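Local coordinates for protein sulfoquinovosidase (PDB 5AEE) that hydrolyses sulfoquinovosyl diacylglycerides and simple sulfoquinovosides to release sulfoquinovose, as a family 31 glycoside hydrolase, at residues G260-T265 / T536-R541; N283-Q288 / V328-Y333; D289-R294 / W304-N309. The protein carries 1 engineered substitution. All blocks are in the same frame, centred on the assembly; numbering follows the deposited sequence.

Overall arrangement
All three contacts lie in the TIM-barrel domain and reach the bound sulfoquinovoside, each from a different part of the barrel. Contact 2 pairs two neighbouring parallel strands, contact 1 joins the ends of strands 257-260 and 534-536, and contact 3 folds the long loop that follows strand 282-286. Along the chain, contact 3 is nested within contact 2, and contact 2 within contact 1. The centres of contacts 1 and 2 lie about 11 Å apart, and those of contacts 2 and 3 about 14 Å. Ile261 to Trp286, Gln262 to Gln288, Gly263 to Asp289 and Tyr333 to Trp290 are probable hydrogen bonds between them. His537, Gln288 and Trp304 bind the ligand directly.

Contact 1: G260-T265 / T536-R541; sequences GIQGGT and THEGNR. With NSQ (4-nitrophenyl alpha-D-6-sulfoquinovoside), chain E.
Gly260 and His537 bring their backbones together, CA to CA 4.7 Å, where two parallel barrel strands end and the chains turn into loops. Gly260 fits this narrow place because a side chain would run into the carbonyl of Thr536. Its N-H donates to Thr536 OG1 (2.8 Å from Gly260 N), a hydroxyl turned toward it by a chi1 of 76°. Water 1 joins the same hydroxyl to the carbonyl oxygen of Gly260.

Beyond this point Glu538 takes over. Its chain is extended past CG and carries the carboxylate along the backbone of 260-262, so that each oxygen finds its own donor in Gln262. Glu538 OE2 accepts the backbone N of Gln262 at 3.2 Å, and Glu538 OE1 accepts Gln262 NE2 at 3.1 Å. Both donors come from above the carboxylate plane, and the amide and carboxylate planes stand 62° apart; the OE1 acceptor nevertheless lies near the plane of the amide. Waters 2 and 4 also donate to OE2, which would favour a charged carboxylate in this buried place.

A glutamine suits position 262 because its amide works in two directions: NE2 faces Glu538, while OE1 accepts from NE2 of Gln288, a ligand-binding residue. Gln262 is thus a second-shell residue, and Glu538, one layer further out, probably steadies its amide. Next to Glu538 in sequence, His537 turns away from 260-265 and brings NE2 to the sugar, 2.8 Å from O3 and 2.9 Å from O4 of the ligand.

The segments follow the C-terminal ends of strands 257-260 and 534-536 in the (beta/alpha)8 TIM barrel, the end where His537 bonds to the ligand. Ile261 packs on helix 265-277, while Thr536 and His537 touch Ile505 and Asp504 of strand 501-505.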
loop_
_atom_site.group_PDB
_atom_site.type_symbol
_atom_site.label_atom_id
_atom_site.label_comp_id
_atom_site.label_asym_id
_atom_site.label_seq_id
_atom_site.Cartn_x
_atom_site.Cartn_y
_atom_site.Cartn_z
ATOM N N GLY A 260 1.570 -20.039 4.083
ATOM C CA GLY A 260 1.517 -19.519 5.441
ATOM C C GLY A 260 1.179 -20.628 6.451
ATOM O O GLY A 260 0.113 -21.249 6.398
ATOM N N ILE A 261 2.174 -20.979 7.259
ATOM C CA ILE A 261 2.081 -22.059 8.231
ATOM C C ILE A 261 2.674 -21.533 9.544
ATOM O O ILE A 261 3.618 -20.786 9.547
ATOM C CB ILE A 261 2.807 -23.364 7.780
ATOM C CG1 ILE A 261 2.332 -23.838 6.410
ATOM C CG2 ILE A 261 2.535 -24.473 8.766
ATOM C CD1 ILE A 261 3.246 -24.901 5.818
ATOM N N GLN A 262 2.070 -21.930 10.662
ATOM C CA GLN A 262 2.587 -21.691 11.984
ATOM C C GLN A 262 2.607 -23.024 12.738
ATOM O O GLN A 262 1.958 -23.977 12.301
ATOM C CB GLN A 262 1.673 -20.711 12.736
ATOM C CG GLN A 262 1.725 -19.307 12.162
ATOM C CD GLN A 262 0.902 -18.314 12.956
ATOM O OE1 GLN A 262 1.434 -17.523 13.700
ATOM N NE2 GLN A 262 -0.390 -18.368 12.795
ATOM N N GLY A 263 3.255 -23.061 13.890
ATOM C CA GLY A 263 3.151 -24.228 14.773
ATOM C C GLY A 263 4.395 -25.115 14.699
ATOM O O GLY A 263 4.393 -26.236 15.175
ATOM N N GLY A 264 5.432 -24.673 14.015
ATOM C CA GLY A 264 6.721 -25.397 14.133
ATOM C C GLY A 264 7.138 -26.217 12.966
ATOM O O GLY A 264 6.430 -26.403 11.966
ATOM N N THR A 265 8.333 -26.801 13.103
ATOM C CA THR A 265 8.992 -27.353 11.959
ATOM C C THR A 265 8.252 -28.536 11.402
ATOM O O THR A 265 8.080 -28.664 10.186
ATOM C CB THR A 265 10.467 -27.805 12.307
ATOM O OG1 THR A 265 11.155 -26.716 12.978
ATOM C CG2 THR A 265 11.188 -28.184 11.033
ATOM N N THR A 536 -0.377 -17.555 1.152
ATOM C CA THR A 536 -1.477 -17.747 2.075
ATOM C C THR A 536 -1.198 -17.202 3.473
ATOM O O THR A 536 -0.080 -16.815 3.817
ATOM C CB THR A 536 -1.939 -19.236 2.188
ATOM O OG1 THR A 536 -1.025 -19.991 2.969
ATOM C CG2 THR A 536 -2.103 -19.862 0.812
ATOM N N HIS A 537 -2.276 -17.110 4.252
ATOM C CA HIS A 537 -2.221 -16.729 5.685
ATOM C C HIS A 537 -3.203 -17.585 6.438
ATOM O O HIS A 537 -4.333 -17.751 5.986
ATOM C CB HIS A 537 -2.654 -15.260 5.859
ATOM C CG HIS A 537 -2.021 -14.552 6.999
ATOM N ND1 HIS A 537 -1.876 -15.115 8.229
ATOM C CD2 HIS A 537 -1.536 -13.300 7.111
ATOM C CE1 HIS A 537 -1.341 -14.259 9.062
ATOM N NE2 HIS A 537 -1.106 -13.152 8.410
ATOM N N GLU A 538 -2.815 -17.991 7.649
ATOM C CA GLU A 538 -3.690 -18.673 8.574
ATOM C C GLU A 538 -4.777 -17.758 9.136
ATOM O O GLU A 538 -5.834 -18.252 9.421
ATOM C CB GLU A 538 -2.948 -19.350 9.646
ATOM C CG GLU A 538 -2.093 -20.498 9.090
ATOM C CD GLU A 538 -1.480 -21.321 10.157
ATOM O OE1 GLU A 538 -1.530 -20.902 11.370
ATOM O OE2 GLU A 538 -0.922 -22.384 9.784
ATOM N N GLY A 539 -4.539 -16.437 9.160
ATOM C CA GLY A 539 -5.367 -15.485 9.855
ATOM C C GLY A 539 -4.968 -15.444 11.355
ATOM O O GLY A 539 -4.125 -16.243 11.836
ATOM N N ASN A 540 -5.633 -14.575 12.099
ATOM C CA ASN A 540 -5.299 -14.418 13.535
ATOM C C ASN A 540 -5.830 -15.511 14.424
ATOM O O ASN A 540 -5.341 -15.697 15.541
ATOM C CB ASN A 540 -5.735 -13.127 14.089
ATOM C CG ASN A 540 -7.165 -12.867 13.901
ATOM O OD1 ASN A 540 -7.650 -12.831 12.763
ATOM N ND2 ASN A 540 -7.828 -12.533 14.959
ATOM N N ARG A 541 -6.766 -16.272 13.898
ATOM C CA ARG A 541 -7.370 -17.421 14.604
ATOM C C ARG A 541 -7.374 -18.565 13.677
ATOM O O ARG A 541 -8.397 -18.878 13.016
ATOM C CB ARG A 541 -8.767 -17.067 15.066
ATOM C CG ARG A 541 -8.698 -16.171 16.256
ATOM C CD ARG A 541 -10.062 -15.700 16.678
ATOM N NE ARG A 541 -9.924 -14.586 17.590
ATOM C CZ ARG A 541 -10.950 -13.864 18.053
ATOM N NH1 ARG A 541 -12.177 -14.128 17.674
ATOM N NH2 ARG A 541 -10.740 -12.858 18.894
HETATM O O12 NSQ E . 0.976 -8.640 15.046
HETATM S S10 NSQ E . 1.141 -10.095 14.808
HETATM O O13 NSQ E . 2.318 -10.759 15.411
HETATM O O11 NSQ E . -0.128 -10.739 15.142
HETATM C C6 NSQ E . 1.408 -10.356 13.128
HETATM C C5 NSQ E . 0.302 -9.888 12.191
HETATM O O5 NSQ E . 0.466 -8.434 12.151
HETATM C C1 NSQ E . -0.269 -7.733 11.193
HETATM C C2 NSQ E . -0.094 -8.344 9.785
HETATM O O2 NSQ E . -0.852 -7.549 8.915
HETATM C C3 NSQ E . -0.483 -9.806 9.830
HETATM O O3 NSQ E . -0.376 -10.433 8.570
HETATM C C4 NSQ E . 0.379 -10.564 10.811
HETATM O O4 NSQ E . -0.097 -11.943 10.880
HETATM O O1 NSQ E . -1.618 -7.837 11.645
HETATM C C25 NSQ E . -1.965 -7.070 12.685
HETATM C C26 NSQ E . -1.866 -5.673 12.577
HETATM C C27 NSQ E . -2.161 -4.919 13.674
HETATM C C28 NSQ E . -2.623 -5.529 14.835
HETATM N N32 NSQ E . -2.867 -4.712 15.956
HETATM O O33 NSQ E . -2.905 -5.251 17.100
HETATM O O34 NSQ E . -2.851 -3.437 15.834
HETATM C C29 NSQ E . -2.689 -6.917 14.912
HETATM C C30 NSQ E . -2.363 -7.702 13.821
HETATM O O HOH W 1 -2.049 -20.223 5.304
HETATM O O HOH W 2 -1.377 -23.400 7.395
HETATM O O HOH W 3 -2.152 -16.459 13.753
HETATM O O HOH W 4 -0.596 -24.687 11.081
#

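Contact 2: N283-Q288 / V328-Y333; sequences NGIWAQ and VQFLAY. With NSQ (4-nitrophenyl alpha-D-6-sulfoquinovoside), chain E.
Gly284, Ile285 and Trp286 pair in parallel register with Gln329, Phe330 and Leu331, two adjacent strands of the TIM barrel whose directions differ by 31°. Four backbone hydrogen bonds alternate between them: Gln329 N to Asn283 O, Ile285 N to Gln329 O, Leu331 N to Ile285 O and Ala287 N to Leu331 O, all 2.8 to 2.9 Å.

A side chain supplies a fifth bond. Trp286 CG stands anti to the backbone N (chi1 169°), which lays the indole across the side chain of Leu331 at about a right angle and takes NE1 to the carbonyl of Ala332. Trp286 NE1 lies 2.9 Å from Ala332 O, which sits in the ring plane, although the donor stands well above the carbonyl plane and the bond is bent.

Apolar contacts divide by face. Beside the indole, Trp286 CD1 rests 3.6 Å from Leu331 CB, and Gly284, lacking a side chain, leaves room for Leu331 CD1. Around Ile285 and Phe330, on the other face, Ile285 CG1 meets Val328 CG1 at 4.0 Å, and Ala287 CB approaches Phe330 CE1 at 3.7 Å. Branched chains suit Ile285 and Val328, which pack on Leu272 of helix 265-277; Ile285 and Phe330 also fill space against Trp323 and Ile320 of helix 316-325.

Ligand contacts gather at the C-terminal ends of the strands. Gln288 and Tyr333 touch through their CB atoms, and both reach the sugar: O4 of the ligand donates to Gln288 OE1 at 2.6 Å, while Tyr333 OH packs 3.6 Å from C6. The hydroxyl's hydrogen bonds are to the nucleophile Asp405 and to Asn335.

With NE2 engaged by Gln262, the Gln288 amide is probably held in the orientation that presents its oxygen as an acceptor to the sugar hydroxyl.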
loop_
_atom_site.group_PDB
_atom_site.type_symbol
_atom_site.label_atom_id
_atom_site.label_comp_id
_atom_site.label_asym_id
_atom_site.label_seq_id
_atom_site.Cartn_x
_atom_site.Cartn_y
_atom_site.Cartn_z
ATOM N N ASN A 283 6.456 -22.729 -3.722
ATOM C CA ASN A 283 7.724 -22.060 -3.744
ATOM C C ASN A 283 8.262 -21.617 -2.385
ATOM O O ASN A 283 9.357 -21.105 -2.296
ATOM C CB ASN A 283 7.695 -20.869 -4.693
ATOM C CG ASN A 283 6.894 -19.736 -4.150
ATOM O OD1 ASN A 283 6.156 -19.887 -3.182
ATOM N ND2 ASN A 283 7.116 -18.561 -4.691
ATOM N N GLY A 284 7.516 -21.848 -1.328
ATOM C CA GLY A 284 7.852 -21.270 -0.058
ATOM C C GLY A 284 7.009 -21.698 1.065
ATOM O O GLY A 284 5.865 -22.176 0.907
ATOM N N ILE A 285 7.617 -21.570 2.238
ATOM C CA ILE A 285 6.943 -21.655 3.508
ATOM C C ILE A 285 7.181 -20.331 4.240
ATOM O O ILE A 285 8.310 -19.969 4.458
ATOM C CB ILE A 285 7.493 -22.795 4.383
ATOM C CG1 ILE A 285 7.071 -24.155 3.801
ATOM C CG2 ILE A 285 7.022 -22.677 5.823
ATOM C CD1 ILE A 285 7.880 -25.342 4.311
ATOM N N TRP A 286 6.107 -19.626 4.593
ATOM C CA TRP A 286 6.170 -18.404 5.320
ATOM C C TRP A 286 5.632 -18.683 6.729
ATOM O O TRP A 286 4.419 -19.028 6.900
ATOM C CB TRP A 286 5.329 -17.309 4.660
ATOM C CG TRP A 286 5.199 -16.199 5.528
ATOM C CD1 TRP A 286 6.206 -15.408 6.028
ATOM C CD2 TRP A 286 3.967 -15.607 5.985
ATOM N NE1 TRP A 286 5.685 -14.444 6.849
ATOM C CE2 TRP A 286 4.319 -14.540 6.841
ATOM C CE3 TRP A 286 2.620 -15.929 5.810
ATOM C CZ2 TRP A 286 3.355 -13.763 7.508
ATOM C CZ3 TRP A 286 1.662 -15.169 6.468
ATOM C CH2 TRP A 286 2.053 -14.094 7.322
ATOM N N ALA A 287 6.547 -18.648 7.711
ATOM C CA ALA A 287 6.211 -18.980 9.107
ATOM C C ALA A 287 6.432 -17.809 9.963
ATOM O O ALA A 287 7.524 -17.576 10.441
ATOM C CB ALA A 287 7.013 -20.172 9.570
ATOM N N GLN A 288 5.366 -17.022 10.191
ATOM C CA GLN A 288 5.539 -15.782 10.861
ATOM C C GLN A 288 5.949 -16.024 12.341
ATOM O O GLN A 288 6.560 -15.194 12.951
ATOM C CB GLN A 288 4.229 -14.907 10.817
ATOM C CG GLN A 288 3.030 -15.551 11.470
ATOM C CD GLN A 288 1.932 -14.500 11.610
ATOM O OE1 GLN A 288 1.985 -13.427 10.963
ATOM N NE2 GLN A 288 0.977 -14.768 12.476
ATOM N N VAL A 328 11.995 -24.730 -2.286
ATOM C CA VAL A 328 11.160 -24.113 -1.298
ATOM C C VAL A 328 11.976 -23.103 -0.489
ATOM O O VAL A 328 12.949 -23.485 0.171
ATOM C CB VAL A 328 10.477 -25.142 -0.367
ATOM C CG1 VAL A 328 9.592 -24.464 0.671
ATOM C CG2 VAL A 328 9.630 -26.090 -1.183
ATOM N N GLN A 329 11.574 -21.829 -0.555
ATOM C CA GLN A 329 12.188 -20.793 0.261
ATOM C C GLN A 329 11.538 -20.768 1.626
ATOM O O GLN A 329 10.439 -21.241 1.794
ATOM C CB GLN A 329 12.055 -19.405 -0.382
ATOM C CG GLN A 329 12.862 -19.199 -1.661
ATOM C CD GLN A 329 14.350 -19.296 -1.395
ATOM O OE1 GLN A 329 14.851 -18.795 -0.400
ATOM N NE2 GLN A 329 15.032 -20.014 -2.218
ATOM N N PHE A 330 12.247 -20.270 2.623
ATOM C CA PHE A 330 11.684 -20.024 3.949
ATOM C C PHE A 330 11.563 -18.549 4.152
ATOM O O PHE A 330 12.564 -17.780 4.017
ATOM C CB PHE A 330 12.550 -20.557 4.996
ATOM C CG PHE A 330 11.992 -20.330 6.359
ATOM C CD1 PHE A 330 10.886 -21.063 6.794
ATOM C CD2 PHE A 330 12.583 -19.416 7.241
ATOM C CE1 PHE A 330 10.360 -20.859 8.059
ATOM C CE2 PHE A 330 12.020 -19.191 8.494
ATOM C CZ PHE A 330 10.926 -19.908 8.911
ATOM N N LEU A 331 10.365 -18.124 4.500
ATOM C CA LEU A 331 10.111 -16.699 4.784
ATOM C C LEU A 331 9.697 -16.507 6.246
ATOM O O LEU A 331 8.984 -17.375 6.807
ATOM C CB LEU A 331 9.032 -16.166 3.850
ATOM C CG LEU A 331 9.451 -16.209 2.349
ATOM C CD1 LEU A 331 9.142 -17.563 1.680
ATOM C CD2 LEU A 331 8.649 -15.123 1.646
ATOM N N ALA A 332 10.141 -15.392 6.854
ATOM C CA ALA A 332 9.910 -15.125 8.283
ATOM C C ALA A 332 9.078 -13.823 8.470
ATOM O O ALA A 332 8.354 -13.445 7.563
ATOM C CB ALA A 332 11.182 -15.128 9.037
ATOM N N TYR A 333 9.249 -13.139 9.579
ATOM C CA TYR A 333 8.401 -12.001 9.975
ATOM C C TYR A 333 9.288 -11.081 10.854
ATOM O O TYR A 333 10.017 -11.534 11.771
ATOM C CB TYR A 333 7.187 -12.483 10.765
ATOM C CG TYR A 333 6.317 -11.318 11.255
ATOM C CD1 TYR A 333 6.650 -10.630 12.435
ATOM C CD2 TYR A 333 5.250 -10.884 10.569
ATOM C CE1 TYR A 333 5.894 -9.551 12.858
ATOM C CE2 TYR A 333 4.458 -9.769 11.016
ATOM C CZ TYR A 333 4.831 -9.110 12.138
ATOM O OH TYR A 333 4.122 -8.033 12.644
HETATM O O12 NSQ E . 0.976 -8.640 15.046
HETATM S S10 NSQ E . 1.141 -10.095 14.808
HETATM O O13 NSQ E . 2.318 -10.759 15.411
HETATM O O11 NSQ E . -0.128 -10.739 15.142
HETATM C C6 NSQ E . 1.408 -10.356 13.128
HETATM C C5 NSQ E . 0.302 -9.888 12.191
HETATM O O5 NSQ E . 0.466 -8.434 12.151
HETATM C C1 NSQ E . -0.269 -7.733 11.193
HETATM C C2 NSQ E . -0.094 -8.344 9.785
HETATM O O2 NSQ E . -0.852 -7.549 8.915
HETATM C C3 NSQ E . -0.483 -9.806 9.830
HETATM O O3 NSQ E . -0.376 -10.433 8.570
HETATM C C4 NSQ E . 0.379 -10.564 10.811
HETATM O O4 NSQ E . -0.097 -11.943 10.880
HETATM O O1 NSQ E . -1.618 -7.837 11.645
HETATM C C25 NSQ E . -1.965 -7.070 12.685
HETATM C C26 NSQ E . -1.866 -5.673 12.577
HETATM C C27 NSQ E . -2.161 -4.919 13.674
HETATM C C28 NSQ E . -2.623 -5.529 14.835
HETATM N N32 NSQ E . -2.867 -4.712 15.956
HETATM O O33 NSQ E . -2.905 -5.251 17.100
HETATM O O34 NSQ E . -2.851 -3.437 15.834
HETATM C C29 NSQ E . -2.689 -6.917 14.912
HETATM C C30 NSQ E . -2.363 -7.702 13.821
#

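Contact 3: D289-R294 / W304-N309; sequences DWSGIR and WNWKWN. With NSQ (4-nitrophenyl alpha-D-6-sulfoquinovoside), chain E.
Trp290 and Asn309 are joined by the one direct hydrogen bond between the segments, Asn309 N to Trp290 O, 2.9 Å long, nearly straight and in the carbonyl plane. Waters extend it: water 5 donates to both Ser291 O and Lys307 O, and water 6 links Ser291 O to Asn309 ND2.

Packing centres on the Trp290 indole. A chi1 of 71° folds the ring back over its own backbone, and its six-membered half lies against 306-308, Trp290 CZ3 coming within 3.3 Å of Trp308 N. Lys307 O stands over one face, offset toward the rim. A broad flat side chain suits this place, since its carbons lie along the backbone of 306-308 while NE1 bonds to Tyr333 O.

These segments belong to the long loop after strand 282-286 of the TIM barrel, which contains the hairpin 293-295/300-302; Trp306 is the centre of an inverse gamma turn. Small residues suit the tight bend at 291-292: Ser291 CB sits 3.2 Å from Asn305 O, its hydroxyl bonding to Met303 O, and at the backbone angles of Gly292 a CB would collide with the carbonyl O of Ser291 and crowd Asn309 ND2.

Ligand binding falls to Trp304, whose NE1 donates to sulfonate oxygen O13 at 3.0 Å and 174°. Water 7 accepts from both Trp304 N and Arg294 NE.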
loop_
_atom_site.group_PDB
_atom_site.type_symbol
_atom_site.label_atom_id
_atom_site.label_comp_id
_atom_site.label_asym_id
_atom_site.label_seq_id
_atom_site.Cartn_x
_atom_site.Cartn_y
_atom_site.Cartn_z
ATOM N N ASP A 289 5.617 -17.200 12.888
ATOM C CA ASP A 289 5.916 -17.536 14.271
ATOM C C ASP A 289 7.347 -18.163 14.413
ATOM O O ASP A 289 7.607 -18.800 15.430
ATOM C CB ASP A 289 4.869 -18.489 14.813
ATOM C CG ASP A 289 4.878 -19.884 14.189
ATOM O OD1 ASP A 289 5.091 -20.070 12.975
ATOM O OD2 ASP A 289 4.422 -20.863 14.904
ATOM N N TRP A 290 8.229 -17.886 13.435
ATOM C CA TRP A 290 9.628 -18.382 13.473
ATOM C C TRP A 290 10.343 -17.984 14.819
ATOM O O TRP A 290 11.234 -18.679 15.301
ATOM C CB TRP A 290 10.361 -17.818 12.314
ATOM C CG TRP A 290 10.641 -16.349 12.414
ATOM C CD1 TRP A 290 9.752 -15.318 12.417
ATOM C CD2 TRP A 290 11.908 -15.783 12.584
ATOM N NE1 TRP A 290 10.395 -14.139 12.523
ATOM C CE2 TRP A 290 11.733 -14.386 12.642
ATOM C CE3 TRP A 290 13.201 -16.323 12.686
ATOM C CZ2 TRP A 290 12.791 -13.506 12.815
ATOM C CZ3 TRP A 290 14.268 -15.454 12.856
ATOM C CH2 TRP A 290 14.051 -14.059 12.897
ATOM N N SER A 291 9.899 -16.861 15.415
ATOM C CA SER A 291 10.414 -16.296 16.642
ATOM C C SER A 291 9.660 -16.643 17.928
ATOM O O SER A 291 10.072 -16.237 19.034
ATOM C CB SER A 291 10.432 -14.771 16.481
ATOM O OG SER A 291 9.159 -14.316 16.098
ATOM N N GLY A 292 8.596 -17.424 17.810
ATOM C CA GLY A 292 7.696 -17.749 18.905
ATOM C C GLY A 292 6.326 -17.152 18.689
ATOM O O GLY A 292 6.154 -16.246 17.862
ATOM N N ILE A 293 5.396 -17.655 19.478
ATOM C CA ILE A 293 3.986 -17.292 19.464
ATOM C C ILE A 293 3.617 -16.587 20.750
ATOM O O ILE A 293 4.068 -17.000 21.843
ATOM C CB ILE A 293 3.150 -18.578 19.467
ATOM C CG1 ILE A 293 3.300 -19.289 18.150
ATOM C CG2 ILE A 293 1.693 -18.250 19.756
ATOM C CD1 ILE A 293 3.019 -20.795 18.250
ATOM N N ARG A 294 2.749 -15.582 20.627
ATOM C CA ARG A 294 2.130 -14.956 21.769
ATOM C C ARG A 294 0.605 -15.087 21.602
ATOM O O ARG A 294 0.038 -14.668 20.570
ATOM C CB ARG A 294 2.564 -13.496 21.853
ATOM C CG ARG A 294 2.275 -12.907 23.226
ATOM C CD ARG A 294 2.292 -11.410 23.248
ATOM N NE ARG A 294 3.649 -10.926 23.077
ATOM C CZ ARG A 294 4.532 -10.650 24.028
ATOM N NH1 ARG A 294 4.272 -10.856 25.334
ATOM N NH2 ARG A 294 5.709 -10.156 23.661
ATOM N N TRP A 304 7.315 -10.881 19.401
ATOM C CA TRP A 304 8.155 -9.809 18.752
ATOM C C TRP A 304 9.569 -9.608 19.259
ATOM O O TRP A 304 10.005 -8.527 19.723
ATOM C CB TRP A 304 7.414 -8.472 18.714
ATOM C CG TRP A 304 6.139 -8.426 18.006
ATOM C CD1 TRP A 304 5.442 -9.442 17.384
ATOM C CD2 TRP A 304 5.326 -7.279 17.875
ATOM N NE1 TRP A 304 4.276 -8.962 16.850
ATOM C CE2 TRP A 304 4.181 -7.645 17.132
ATOM C CE3 TRP A 304 5.480 -5.969 18.263
ATOM C CZ2 TRP A 304 3.181 -6.771 16.830
ATOM C CZ3 TRP A 304 4.473 -5.080 17.939
ATOM C CH2 TRP A 304 3.361 -5.480 17.207
ATOM N N ASN A 305 10.375 -10.642 19.046
ATOM C CA ASN A 305 11.760 -10.620 19.345
ATOM C C ASN A 305 12.397 -11.437 18.254
ATOM O O ASN A 305 12.175 -12.659 18.159
ATOM C CB ASN A 305 12.022 -11.240 20.722
ATOM C CG ASN A 305 13.427 -10.985 21.182
ATOM O OD1 ASN A 305 13.826 -9.838 21.461
ATOM N ND2 ASN A 305 14.226 -12.036 21.172
ATOM N N TRP A 306 13.204 -10.758 17.462
ATOM C CA TRP A 306 13.530 -11.165 16.117
ATOM C C TRP A 306 14.738 -12.049 16.114
ATOM O O TRP A 306 15.755 -11.712 15.580
ATOM C CB TRP A 306 13.738 -9.969 15.241
ATOM C CG TRP A 306 12.566 -8.987 15.444
ATOM C CD1 TRP A 306 12.692 -7.680 15.774
ATOM C CD2 TRP A 306 11.178 -9.249 15.348
ATOM N NE1 TRP A 306 11.473 -7.093 15.886
ATOM C CE2 TRP A 306 10.515 -8.037 15.609
ATOM C CE3 TRP A 306 10.411 -10.373 15.026
ATOM C CZ2 TRP A 306 9.156 -7.941 15.639
ATOM C CZ3 TRP A 306 9.036 -10.257 15.028
ATOM C CH2 TRP A 306 8.424 -9.075 15.319
ATOM N N LYS A 307 14.513 -13.261 16.608
ATOM C CA LYS A 307 15.539 -14.278 16.658
ATOM C C LYS A 307 14.828 -15.602 16.513
ATOM O O LYS A 307 13.783 -15.819 17.078
ATOM C CB LYS A 307 16.189 -14.148 18.046
ATOM C CG LYS A 307 17.387 -15.013 18.294
ATOM C CD LYS A 307 17.779 -14.880 19.777
ATOM C CE LYS A 307 18.183 -16.215 20.413
ATOM N NZ LYS A 307 19.411 -16.845 19.839
ATOM N N TRP A 308 15.417 -16.511 15.785
ATOM C CA TRP A 308 14.894 -17.835 15.591
ATOM C C TRP A 308 14.681 -18.471 16.949
ATOM O O TRP A 308 15.623 -18.544 17.777
ATOM C CB TRP A 308 15.925 -18.632 14.788
ATOM C CG TRP A 308 15.773 -20.116 14.787
ATOM C CD1 TRP A 308 14.620 -20.828 14.790
ATOM C CD2 TRP A 308 16.822 -21.075 14.748
ATOM N NE1 TRP A 308 14.862 -22.152 14.749
ATOM C CE2 TRP A 308 16.208 -22.352 14.762
ATOM C CE3 TRP A 308 18.178 -20.990 14.712
ATOM C CZ2 TRP A 308 16.936 -23.534 14.689
ATOM C CZ3 TRP A 308 18.930 -22.185 14.666
ATOM C CH2 TRP A 308 18.296 -23.411 14.681
ATOM N N ASN A 309 13.478 -18.988 17.156
ATOM C CA ASN A 309 13.106 -19.752 18.336
ATOM C C ASN A 309 13.285 -21.238 18.025
ATOM O O ASN A 309 12.468 -21.854 17.364
ATOM C CB ASN A 309 11.687 -19.355 18.763
ATOM C CG ASN A 309 11.200 -20.154 19.977
ATOM O OD1 ASN A 309 11.464 -21.362 20.112
ATOM N ND2 ASN A 309 10.513 -19.466 20.869
HETATM O O12 NSQ E . 0.976 -8.640 15.046
HETATM S S10 NSQ E . 1.141 -10.095 14.808
HETATM O O13 NSQ E . 2.318 -10.759 15.411
HETATM O O11 NSQ E . -0.128 -10.739 15.142
HETATM C C6 NSQ E . 1.408 -10.356 13.128
HETATM C C5 NSQ E . 0.302 -9.888 12.191
HETATM O O5 NSQ E . 0.466 -8.434 12.151
HETATM C C1 NSQ E . -0.269 -7.733 11.193
HETATM C C2 NSQ E . -0.094 -8.344 9.785
HETATM O O2 NSQ E . -0.852 -7.549 8.915
HETATM C C3 NSQ E . -0.483 -9.806 9.830
HETATM O O3 NSQ E . -0.376 -10.433 8.570
HETATM C C4 NSQ E . 0.379 -10.564 10.811
HETATM O O4 NSQ E . -0.097 -11.943 10.880
HETATM O O1 NSQ E . -1.618 -7.837 11.645
HETATM C C25 NSQ E . -1.965 -7.070 12.685
HETATM C C26 NSQ E . -1.866 -5.673 12.577
HETATM C C27 NSQ E . -2.161 -4.919 13.674
HETATM C C28 NSQ E . -2.623 -5.529 14.835
HETATM N N32 NSQ E . -2.867 -4.712 15.956
HETATM O O33 NSQ E . -2.905 -5.251 17.100
HETATM O O34 NSQ E . -2.851 -3.437 15.834
HETATM C C29 NSQ E . -2.689 -6.917 14.912
HETATM C C30 NSQ E . -2.363 -7.702 13.821
HETATM O O HOH W 5 12.907 -15.845 19.532
HETATM O O HOH W 6 10.197 -16.796 21.946
HETATM O O HOH W 7 4.852 -10.063 20.563
#